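Local atomic coordinates of VirX1 (Cyanophage Syn10, PDB entry 6QGM), a protein that iodinates diverse substrates as a viral halogenase, probably with the help of a flavin, as in the related flavin-dependent tryptophan halogenases. Residues N112-L117 with A131-S136; V102-Q107 with L502-S507; T194-E199 with H204-I209. All coordinates share one frame; numbering follows the deposited sequence.

Overall arrangement
The chain first passes through V102-Q107, a loop segment that waits almost 400 residues for its partner in helix 494-512; interaction 2 thus closes a very long loop, and the other two contacts fall within it, one after the other. Interaction 1 comes first, joining helix 113-120 to helix 129-134 across a short connection. Interaction 3 follows as a tight hairpin between strands 187-198 and 206-211 of the large mixed sheet. Interactions 1 and 2 lie side by side, centres about 8 Å apart, with F133 and F104 touching, and form one cluster of helices and a loop. The hairpin lies on the opposite side of the chain's centre, about 56 Å from interaction 1 between centres.

Interaction 1: residues N112-L117 with A131-S136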
loop_
_atom_site.group_PDB
_atom_site.type_symbol
_atom_site.label_atom_id
_atom_site.label_comp_id
_atom_site.label_asym_id
_atom_site.label_seq_id
_atom_site.Cartn_x
_atom_site.Cartn_y
_atom_site.Cartn_z
ATOM N N ASN B 112 -12.268 17.296 -10.939
ATOM C CA ASN B 112 -11.619 18.629 -10.796
ATOM C C ASN B 112 -12.392 19.709 -11.576
ATOM O O ASN B 112 -11.995 20.897 -11.483
ATOM C CB ASN B 112 -10.148 18.597 -11.223
ATOM C CG ASN B 112 -9.332 17.574 -10.445
ATOM O OD1 ASN B 112 -9.660 17.239 -9.309
ATOM N ND2 ASN B 112 -8.279 17.040 -11.031
ATOM N N THR B 113 -13.436 19.330 -12.323
ATOM C CA THR B 113 -14.248 20.261 -13.153
ATOM C C THR B 113 -14.852 21.337 -12.243
ATOM O O THR B 113 -14.672 22.538 -12.547
ATOM C CB THR B 113 -15.314 19.517 -13.977
ATOM O OG1 THR B 113 -14.683 18.594 -14.869
ATOM C CG2 THR B 113 -16.207 20.430 -14.796
ATOM N N TRP B 114 -15.528 20.946 -11.161
ATOM C CA TRP B 114 -16.227 21.932 -10.292
ATOM C C TRP B 114 -15.246 23.010 -9.810
ATOM O O TRP B 114 -15.597 24.203 -9.868
ATOM C CB TRP B 114 -16.954 21.283 -9.112
ATOM C CG TRP B 114 -17.565 22.358 -8.274
ATOM C CD1 TRP B 114 -18.717 23.048 -8.515
ATOM C CD2 TRP B 114 -16.951 22.984 -7.143
ATOM N NE1 TRP B 114 -18.895 24.016 -7.572
ATOM C CE2 TRP B 114 -17.821 24.007 -6.720
ATOM C CE3 TRP B 114 -15.762 22.768 -6.442
ATOM C CZ2 TRP B 114 -17.549 24.792 -5.600
ATOM C CZ3 TRP B 114 -15.481 23.557 -5.354
ATOM C CH2 TRP B 114 -16.373 24.542 -4.934
ATOM N N GLY B 115 -14.075 22.593 -9.327
ATOM C CA GLY B 115 -13.005 23.488 -8.846
ATOM C C GLY B 115 -12.578 24.502 -9.899
ATOM O O GLY B 115 -12.408 25.673 -9.527
ATOM N N LYS B 116 -12.393 24.091 -11.164
ATOM C CA LYS B 116 -12.019 25.022 -12.258
ATOM C C LYS B 116 -13.147 26.042 -12.464
ATOM O O LYS B 116 -12.825 27.242 -12.596
ATOM C CB LYS B 116 -11.671 24.263 -13.539
ATOM C CG LYS B 116 -10.399 23.434 -13.435
ATOM C CD LYS B 116 -9.940 22.788 -14.722
ATOM C CE LYS B 116 -9.553 23.776 -15.802
ATOM N NZ LYS B 116 -8.540 23.207 -16.725
ATOM N N LEU B 117 -14.411 25.592 -12.446
ATOM C CA LEU B 117 -15.606 26.476 -12.538
ATOM C C LEU B 117 -15.558 27.518 -11.409
ATOM O O LEU B 117 -15.775 28.719 -11.696
ATOM C CB LEU B 117 -16.894 25.646 -12.458
ATOM C CG LEU B 117 -17.247 24.850 -13.713
ATOM C CD1 LEU B 117 -18.465 23.969 -13.491
ATOM C CD2 LEU B 117 -17.501 25.789 -14.868
ATOM N N ALA B 131 -21.928 20.344 -4.199
ATOM C CA ALA B 131 -22.889 19.254 -3.918
ATOM C C ALA B 131 -23.954 19.220 -5.034
ATOM O O ALA B 131 -24.245 18.130 -5.556
ATOM C CB ALA B 131 -23.494 19.450 -2.550
ATOM N N ARG B 132 -24.497 20.390 -5.392
ATOM C CA ARG B 132 -25.502 20.547 -6.465
ATOM C C ARG B 132 -24.923 20.018 -7.767
ATOM O O ARG B 132 -25.664 19.401 -8.526
ATOM C CB ARG B 132 -25.870 22.015 -6.664
ATOM C CG ARG B 132 -26.180 22.756 -5.378
ATOM C CD ARG B 132 -27.388 23.630 -5.557
ATOM N NE ARG B 132 -27.521 24.530 -4.423
ATOM C CZ ARG B 132 -27.150 25.799 -4.410
ATOM N NH1 ARG B 132 -26.631 26.367 -5.489
ATOM N NH2 ARG B 132 -27.327 26.509 -3.311
ATOM N N PHE B 133 -23.639 20.282 -8.007
ATOM C CA PHE B 133 -22.959 20.001 -9.289
ATOM C C PHE B 133 -22.628 18.513 -9.397
ATOM O O PHE B 133 -22.313 18.094 -10.500
ATOM C CB PHE B 133 -21.702 20.858 -9.430
ATOM C CG PHE B 133 -21.012 20.759 -10.771
ATOM C CD1 PHE B 133 -21.443 21.515 -11.852
ATOM C CD2 PHE B 133 -19.936 19.907 -10.955
ATOM C CE1 PHE B 133 -20.809 21.414 -13.085
ATOM C CE2 PHE B 133 -19.303 19.823 -12.186
ATOM C CZ PHE B 133 -19.736 20.571 -13.252
ATOM N N VAL B 134 -22.680 17.730 -8.322
ATOM C CA VAL B 134 -22.259 16.293 -8.390
ATOM C C VAL B 134 -23.351 15.365 -7.860
ATOM O O VAL B 134 -23.237 14.151 -8.099
ATOM C CB VAL B 134 -20.936 16.044 -7.650
ATOM C CG1 VAL B 134 -19.822 16.886 -8.251
ATOM C CG2 VAL B 134 -21.076 16.272 -6.144
ATOM N N ASN B 135 -24.382 15.901 -7.202
ATOM C CA ASN B 135 -25.428 15.080 -6.538
ATOM C C ASN B 135 -26.739 15.865 -6.560
ATOM O O ASN B 135 -26.775 17.004 -6.075
ATOM C CB ASN B 135 -24.997 14.653 -5.133
ATOM C CG ASN B 135 -26.050 13.829 -4.444
ATOM O OD1 ASN B 135 -27.229 14.180 -4.516
ATOM N ND2 ASN B 135 -25.633 12.751 -3.773
ATOM N N SER B 136 -27.779 15.262 -7.126
ATOM C CA SER B 136 -29.111 15.882 -7.330
ATOM C C SER B 136 -29.975 15.627 -6.093
ATOM O O SER B 136 -30.950 16.366 -5.885
ATOM C CB SER B 136 -29.758 15.371 -8.608
ATOM O OG SER B 136 -28.918 15.608 -9.739
#
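F133 reaches from helix 129-134 to the beginning of helix 113-120, where T113, W114 and L117 receive its ring; the contact is a small illustration of how one phenylalanine can join two short helices. The apolar touches come first. T113 CG2 meets the far end of the ring, 3.9 Å from F133 CZ, while L117 CD1 lies 3.5 Å from F133 CE1, and both side chains cross the phenylalanine at about a right angle. W114 CB lies obliquely by F133 CD2, 3.8 Å away. With its CG anti to the backbone N (chi1 -174°), the phenylalanine extends toward helix 113-120.

The aromatic part is less regular. The five-membered ring of W114 and the ring of F133 have centroids 5.6 Å apart, and their planes are inclined at 52°. W114 CD1 lies by the root of the phenylalanine, 3.8 Å from F133 CB, and its nearest ring atom there is F133 CG at 3.9 Å. W501 of helix 494-512 also meets the F133 ring.

Polar groups are bonded away from the interface: T113 OG1 to G110 O, and W114 NE1 to T129 OG1. No hydrogen bond links the two segments. All four touching residues are buried, so the cohesion here rests on hydrophobic and dispersion forces, and side-chain shape probably decides how the two helices meet.

Interaction 2: residues V102-Q107 with L502-S507; sequences VSFFSQ and LKHYES
F104 and H504 make a two-residue aromatic contact near the surface, between the loop that follows strand 91-95 and the long helix 494-512. It is a worked example of side chains spanning a gap between a loop and a helix distant in sequence: within these two segments one side-chain pair makes the whole contact. The nearest CA atoms across the segments, those of F104 and H504, are 9.8 Å apart, and the rings bridge that gap.

The phenylalanine comes in with its outer end. F104 CZ stands over one face of the imidazole, displaced toward its rim, and approaches H504 CG to 3.4 Å. Beside it, F104 CE1 lies 3.7 Å from H504 CD2, whereas F104 CE2 is turned to the aliphatic root of the histidine, 4.0 Å from H504 CB. The ring centroids are 4.7 Å apart, and the two planes meet obliquely, at 46°. On the helix, H504 CG is anti to the backbone N (chi1 165°), which carries the imidazole off the helix toward the loop.

The loop end has local order of its own. A type I beta turn runs from V102 to F105, closed by a bond from F105 N to V102 O of 3.0 Å, and F104 occupies its third position. Two further aromatic neighbours help to locate F104: W501, one turn earlier on the same helix as H504, adds a second contact from that helix by meeting the ring edge-to-face, and F133 of helix 129-134 packs against the base of F104, at its CB and backbone.

No hydrogen bond crosses between the segments. Dispersion and the packing of apolar surface therefore probably carry the contact.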
loop_
_atom_site.group_PDB
_atom_site.type_symbol
_atom_site.label_atom_id
_atom_site.label_comp_id
_atom_site.label_asym_id
_atom_site.label_seq_id
_atom_site.Cartn_x
_atom_site.Cartn_y
_atom_site.Cartn_z
ATOM N N VAL B 102 -21.333 12.368 -12.884
ATOM C CA VAL B 102 -20.234 12.867 -13.769
ATOM C C VAL B 102 -20.809 13.664 -14.954
ATOM O O VAL B 102 -20.016 14.079 -15.805
ATOM C CB VAL B 102 -19.345 11.698 -14.243
ATOM C CG1 VAL B 102 -18.632 11.039 -13.083
ATOM C CG2 VAL B 102 -20.101 10.656 -15.037
ATOM N N SER B 103 -22.126 13.896 -15.003
ATOM C CA SER B 103 -22.864 14.402 -16.201
ATOM C C SER B 103 -22.232 15.679 -16.775
ATOM O O SER B 103 -22.132 15.742 -18.021
ATOM C CB SER B 103 -24.322 14.624 -15.908
ATOM O OG SER B 103 -24.935 13.378 -15.565
ATOM N N PHE B 104 -21.822 16.650 -15.937
ATOM C CA PHE B 104 -21.332 17.979 -16.394
ATOM C C PHE B 104 -19.811 18.078 -16.269
ATOM O O PHE B 104 -19.261 19.183 -16.458
ATOM C CB PHE B 104 -22.058 19.093 -15.644
ATOM C CG PHE B 104 -23.519 19.195 -15.987
ATOM C CD1 PHE B 104 -24.453 18.377 -15.371
ATOM C CD2 PHE B 104 -23.957 20.103 -16.949
ATOM C CE1 PHE B 104 -25.794 18.460 -15.716
ATOM C CE2 PHE B 104 -25.298 20.186 -17.294
ATOM C CZ PHE B 104 -26.214 19.361 -16.679
ATOM N N PHE B 105 -19.137 16.962 -15.995
ATOM C CA PHE B 105 -17.656 16.910 -15.850
ATOM C C PHE B 105 -16.999 17.033 -17.221
ATOM O O PHE B 105 -17.414 16.299 -18.107
ATOM C CB PHE B 105 -17.178 15.586 -15.242
ATOM C CG PHE B 105 -17.454 15.398 -13.773
ATOM C CD1 PHE B 105 -18.311 16.237 -13.077
ATOM C CD2 PHE B 105 -16.874 14.339 -13.091
ATOM C CE1 PHE B 105 -18.561 16.027 -11.728
ATOM C CE2 PHE B 105 -17.118 14.143 -11.736
ATOM C CZ PHE B 105 -17.958 14.986 -11.060
ATOM N N SER B 106 -15.989 17.891 -17.348
ATOM C CA SER B 106 -14.943 17.821 -18.399
ATOM C C SER B 106 -14.416 16.389 -18.482
ATOM O O SER B 106 -14.109 15.811 -17.441
ATOM C CB SER B 106 -13.828 18.786 -18.125
ATOM O OG SER B 106 -12.688 18.501 -18.919
ATOM N N GLN B 107 -14.339 15.834 -19.688
ATOM C CA GLN B 107 -13.719 14.517 -19.987
ATOM C C GLN B 107 -12.321 14.479 -19.359
ATOM O O GLN B 107 -12.018 13.478 -18.707
ATOM C CB GLN B 107 -13.616 14.310 -21.505
ATOM C CG GLN B 107 -13.309 12.877 -21.905
ATOM C CD GLN B 107 -14.558 12.041 -22.081
ATOM O OE1 GLN B 107 -15.664 12.529 -22.370
ATOM N NE2 GLN B 107 -14.372 10.738 -21.942
ATOM N N LEU B 502 -25.727 26.116 -15.272
ATOM C CA LEU B 502 -26.565 27.168 -14.636
ATOM C C LEU B 502 -27.998 27.025 -15.150
ATOM O O LEU B 502 -28.953 27.148 -14.326
ATOM C CB LEU B 502 -25.992 28.558 -14.925
ATOM C CG LEU B 502 -24.694 28.901 -14.182
ATOM C CD1 LEU B 502 -24.173 30.268 -14.591
ATOM C CD2 LEU B 502 -24.853 28.811 -12.674
ATOM N N LYS B 503 -28.158 26.721 -16.438
ATOM C CA LYS B 503 -29.493 26.478 -17.036
ATOM C C LYS B 503 -30.088 25.236 -16.373
ATOM O O LYS B 503 -31.244 25.316 -15.925
ATOM C CB LYS B 503 -29.431 26.324 -18.564
ATOM C CG LYS B 503 -30.741 26.663 -19.255
ATOM C CD LYS B 503 -31.062 25.865 -20.504
ATOM C CE LYS B 503 -32.554 25.826 -20.786
ATOM N NZ LYS B 503 -32.806 25.445 -22.192
ATOM N N HIS B 504 -29.324 24.141 -16.289
ATOM C CA HIS B 504 -29.796 22.846 -15.731
ATOM C C HIS B 504 -30.224 23.046 -14.278
ATOM O O HIS B 504 -31.244 22.467 -13.902
ATOM C CB HIS B 504 -28.753 21.732 -15.902
ATOM C CG HIS B 504 -29.011 20.518 -15.069
ATOM N ND1 HIS B 504 -29.742 19.449 -15.482
ATOM C CD2 HIS B 504 -28.546 20.183 -13.854
ATOM C CE1 HIS B 504 -29.761 18.533 -14.529
ATOM N NE2 HIS B 504 -29.061 18.964 -13.522
ATOM N N TYR B 505 -29.479 23.833 -13.496
ATOM C CA TYR B 505 -29.797 24.113 -12.079
ATOM C C TYR B 505 -31.160 24.833 -12.038
ATOM O O TYR B 505 -32.075 24.306 -11.379
ATOM C CB TYR B 505 -28.664 24.889 -11.398
ATOM C CG TYR B 505 -29.070 25.485 -10.071
ATOM C CD1 TYR B 505 -29.126 24.704 -8.923
ATOM C CD2 TYR B 505 -29.448 26.814 -9.970
ATOM C CE1 TYR B 505 -29.547 25.228 -7.708
ATOM C CE2 TYR B 505 -29.852 27.353 -8.765
ATOM C CZ TYR B 505 -29.924 26.551 -7.638
ATOM O OH TYR B 505 -30.327 27.092 -6.454
ATOM N N GLU B 506 -31.307 25.961 -12.747
ATOM C CA GLU B 506 -32.529 26.797 -12.687
ATOM C C GLU B 506 -33.750 25.933 -13.007
ATOM O O GLU B 506 -34.766 26.068 -12.288
ATOM C CB GLU B 506 -32.427 28.036 -13.582
ATOM C CG GLU B 506 -31.509 29.117 -13.027
ATOM C CD GLU B 506 -31.621 29.492 -11.541
ATOM O OE1 GLU B 506 -32.773 29.642 -11.024
ATOM O OE2 GLU B 506 -30.543 29.621 -10.877
ATOM N N SER B 507 -33.659 25.026 -13.981
ATOM C CA SER B 507 -34.799 24.170 -14.404
ATOM C C SER B 507 -34.977 22.998 -13.429
ATOM O O SER B 507 -36.113 22.511 -13.292
ATOM C CB SER B 507 -34.645 23.700 -15.814
ATOM O OG SER B 507 -33.473 22.937 -15.943
#

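Interaction 3: residues T194-E199 with H204-I209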
loop_
_atom_site.group_PDB
_atom_site.type_symbol
_atom_site.label_atom_id
_atom_site.label_comp_id
_atom_site.label_asym_id
_atom_site.label_seq_id
_atom_site.Cartn_x
_atom_site.Cartn_y
_atom_site.Cartn_z
ATOM N N THR B 194 -26.008 -8.212 37.984
ATOM C CA THR B 194 -25.312 -7.706 39.199
ATOM C C THR B 194 -23.857 -8.182 39.227
ATOM O O THR B 194 -23.029 -7.437 39.775
ATOM C CB THR B 194 -26.052 -8.096 40.485
ATOM O OG1 THR B 194 -26.031 -9.514 40.674
ATOM C CG2 THR B 194 -27.481 -7.599 40.486
ATOM N N GLY B 195 -23.556 -9.359 38.671
ATOM C CA GLY B 195 -22.211 -9.961 38.738
ATOM C C GLY B 195 -22.009 -11.059 37.706
ATOM O O GLY B 195 -22.858 -11.209 36.785
ATOM N N TYR B 196 -20.922 -11.820 37.862
ATOM C CA TYR B 196 -20.487 -12.878 36.910
ATOM C C TYR B 196 -19.567 -13.866 37.615
ATOM O O TYR B 196 -19.049 -13.544 38.646
ATOM C CB TYR B 196 -19.716 -12.260 35.744
ATOM C CG TYR B 196 -18.391 -11.676 36.151
ATOM C CD1 TYR B 196 -18.300 -10.355 36.548
ATOM C CD2 TYR B 196 -17.228 -12.421 36.125
ATOM C CE1 TYR B 196 -17.095 -9.776 36.911
ATOM C CE2 TYR B 196 -16.021 -11.866 36.536
ATOM C CZ TYR B 196 -15.948 -10.535 36.893
ATOM O OH TYR B 196 -14.774 -9.965 37.259
ATOM N N GLN B 197 -19.350 -15.029 37.011
ATOM C CA GLN B 197 -18.407 -16.092 37.460
ATOM C C GLN B 197 -17.601 -16.505 36.222
ATOM O O GLN B 197 -18.215 -16.947 35.250
ATOM C CB GLN B 197 -19.237 -17.245 38.029
ATOM C CG GLN B 197 -18.471 -18.543 38.264
ATOM C CD GLN B 197 -17.388 -18.393 39.287
ATOM O OE1 GLN B 197 -17.547 -17.660 40.251
ATOM N NE2 GLN B 197 -16.289 -19.108 39.089
ATOM N N LYS B 198 -16.281 -16.405 36.301
ATOM C CA LYS B 198 -15.385 -16.862 35.205
ATOM C C LYS B 198 -15.295 -18.382 35.286
ATOM O O LYS B 198 -15.759 -18.948 36.281
ATOM C CB LYS B 198 -14.026 -16.165 35.296
ATOM C CG LYS B 198 -14.110 -14.652 35.329
ATOM C CD LYS B 198 -13.264 -13.887 34.320
ATOM C CE LYS B 198 -14.034 -12.812 33.576
ATOM N NZ LYS B 198 -13.168 -11.655 33.278
ATOM N N GLU B 199 -14.744 -19.019 34.259
ATOM C CA GLU B 199 -14.695 -20.492 34.150
ATOM C C GLU B 199 -13.662 -21.033 35.146
ATOM O O GLU B 199 -13.949 -22.054 35.796
ATOM C CB GLU B 199 -14.347 -20.918 32.726
ATOM C CG GLU B 199 -15.527 -21.183 31.807
ATOM C CD GLU B 199 -16.440 -22.344 32.191
ATOM O OE1 GLU B 199 -15.982 -23.288 32.859
ATOM O OE2 GLU B 199 -17.607 -22.285 31.851
ATOM N N HIS B 204 -10.799 -17.035 31.397
ATOM C CA HIS B 204 -11.567 -15.785 31.602
ATOM C C HIS B 204 -12.902 -15.749 30.854
ATOM O O HIS B 204 -13.471 -14.664 30.779
ATOM C CB HIS B 204 -10.703 -14.578 31.239
ATOM C CG HIS B 204 -9.506 -14.450 32.110
ATOM N ND1 HIS B 204 -8.301 -15.044 31.785
ATOM C CD2 HIS B 204 -9.325 -13.816 33.278
ATOM C CE1 HIS B 204 -7.413 -14.770 32.703
ATOM N NE2 HIS B 204 -8.017 -14.007 33.636
ATOM N N ASN B 205 -13.396 -16.867 30.330
ATOM C CA ASN B 205 -14.771 -16.934 29.761
ATOM C C ASN B 205 -15.780 -16.847 30.913
ATOM O O ASN B 205 -15.519 -17.434 31.966
ATOM C CB ASN B 205 -15.020 -18.203 28.949
ATOM C CG ASN B 205 -14.245 -18.214 27.651
ATOM O OD1 ASN B 205 -14.516 -17.401 26.775
ATOM N ND2 ASN B 205 -13.254 -19.096 27.523
ATOM N N PHE B 206 -16.880 -16.124 30.731
ATOM C CA PHE B 206 -18.040 -16.172 31.652
ATOM C C PHE B 206 -18.529 -17.614 31.672
ATOM O O PHE B 206 -18.763 -18.165 30.609
ATOM C CB PHE B 206 -19.185 -15.265 31.199
ATOM C CG PHE B 206 -18.892 -13.788 31.165
ATOM C CD1 PHE B 206 -18.182 -13.174 32.186
ATOM C CD2 PHE B 206 -19.366 -13.005 30.125
ATOM C CE1 PHE B 206 -17.930 -11.816 32.153
ATOM C CE2 PHE B 206 -19.102 -11.647 30.084
ATOM C CZ PHE B 206 -18.400 -11.051 31.106
ATOM N N LYS B 207 -18.613 -18.221 32.847
ATOM C CA LYS B 207 -19.291 -19.526 33.046
ATOM C C LYS B 207 -20.795 -19.256 33.094
ATOM O O LYS B 207 -21.576 -20.068 32.571
ATOM C CB LYS B 207 -18.749 -20.200 34.307
ATOM C CG LYS B 207 -19.330 -21.574 34.613
ATOM C CD LYS B 207 -19.394 -21.909 36.107
ATOM C CE LYS B 207 -18.100 -22.375 36.735
ATOM N NZ LYS B 207 -18.161 -23.823 37.032
ATOM N N TYR B 208 -21.170 -18.143 33.717
ATOM C CA TYR B 208 -22.538 -17.568 33.724
ATOM C C TYR B 208 -22.449 -16.110 34.186
ATOM O O TYR B 208 -21.385 -15.703 34.681
ATOM C CB TYR B 208 -23.478 -18.385 34.612
ATOM C CG TYR B 208 -23.020 -18.568 36.032
ATOM C CD1 TYR B 208 -22.205 -19.628 36.381
ATOM C CD2 TYR B 208 -23.444 -17.723 37.038
ATOM C CE1 TYR B 208 -21.838 -19.862 37.698
ATOM C CE2 TYR B 208 -23.091 -17.943 38.360
ATOM C CZ TYR B 208 -22.252 -18.991 38.688
ATOM O OH TYR B 208 -21.889 -19.167 39.993
ATOM N N ILE B 209 -23.519 -15.339 34.002
ATOM C CA ILE B 209 -23.668 -13.990 34.629
ATOM C C ILE B 209 -24.782 -14.101 35.674
ATOM O O ILE B 209 -25.614 -15.037 35.545
ATOM C CB ILE B 209 -23.939 -12.887 33.581
ATOM C CG1 ILE B 209 -25.182 -13.192 32.742
ATOM C CG2 ILE B 209 -22.707 -12.656 32.719
ATOM C CD1 ILE B 209 -25.635 -12.049 31.878
#
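Q197 lies over the ring of Y208 on one face of a beta hairpin, while Y196 pairs with I209 on the other; the strands, 187-198 and 206-211, belong to the large mixed sheet that also includes the parallel strands 6-10 and 31-36. The pairing is antiparallel and interrupted by a classic beta bulge, in which K207 and Y208 both face Q197.

On the Q197 face, a CH-pi contact places Q197 CB 3.8 Å from the centroid of the Y208 ring and 21° off its normal. The Y208 CG sits between its backbone N and carbonyl carbon (chi1 56°), a crowded position that swings the ring back toward the neighbouring strand. F218 meets this ring too.

On the opposite face, Y196 CB lies 4.3 Å from I209 CG2. F206, from before the corner the chain turns at K207, packs against Y196: the side chains cross at about a right angle, ring planes inclined at 55°, with Y196 CB 4.0 Å from F206 CD1. I209 CG2 stands over one face of the F206 ring, and F236 of helix 231-236 packs on both aromatic residues.

Toward the turn, the bent K198 chain runs past the H204 carbonyl, its CE 3.4 Å from H204 O, and its NZ bonds to F236 O. E199 folds back so that its OE2 comes 3.3 Å from K207 CG, though the charged ends of these two residues do not meet.

The backbone bonds straddle the bulge: Q197 N gives its hydrogen to Y208 O at 3.2 Å, and K207 N reaches Q197 O at 2.7 Å.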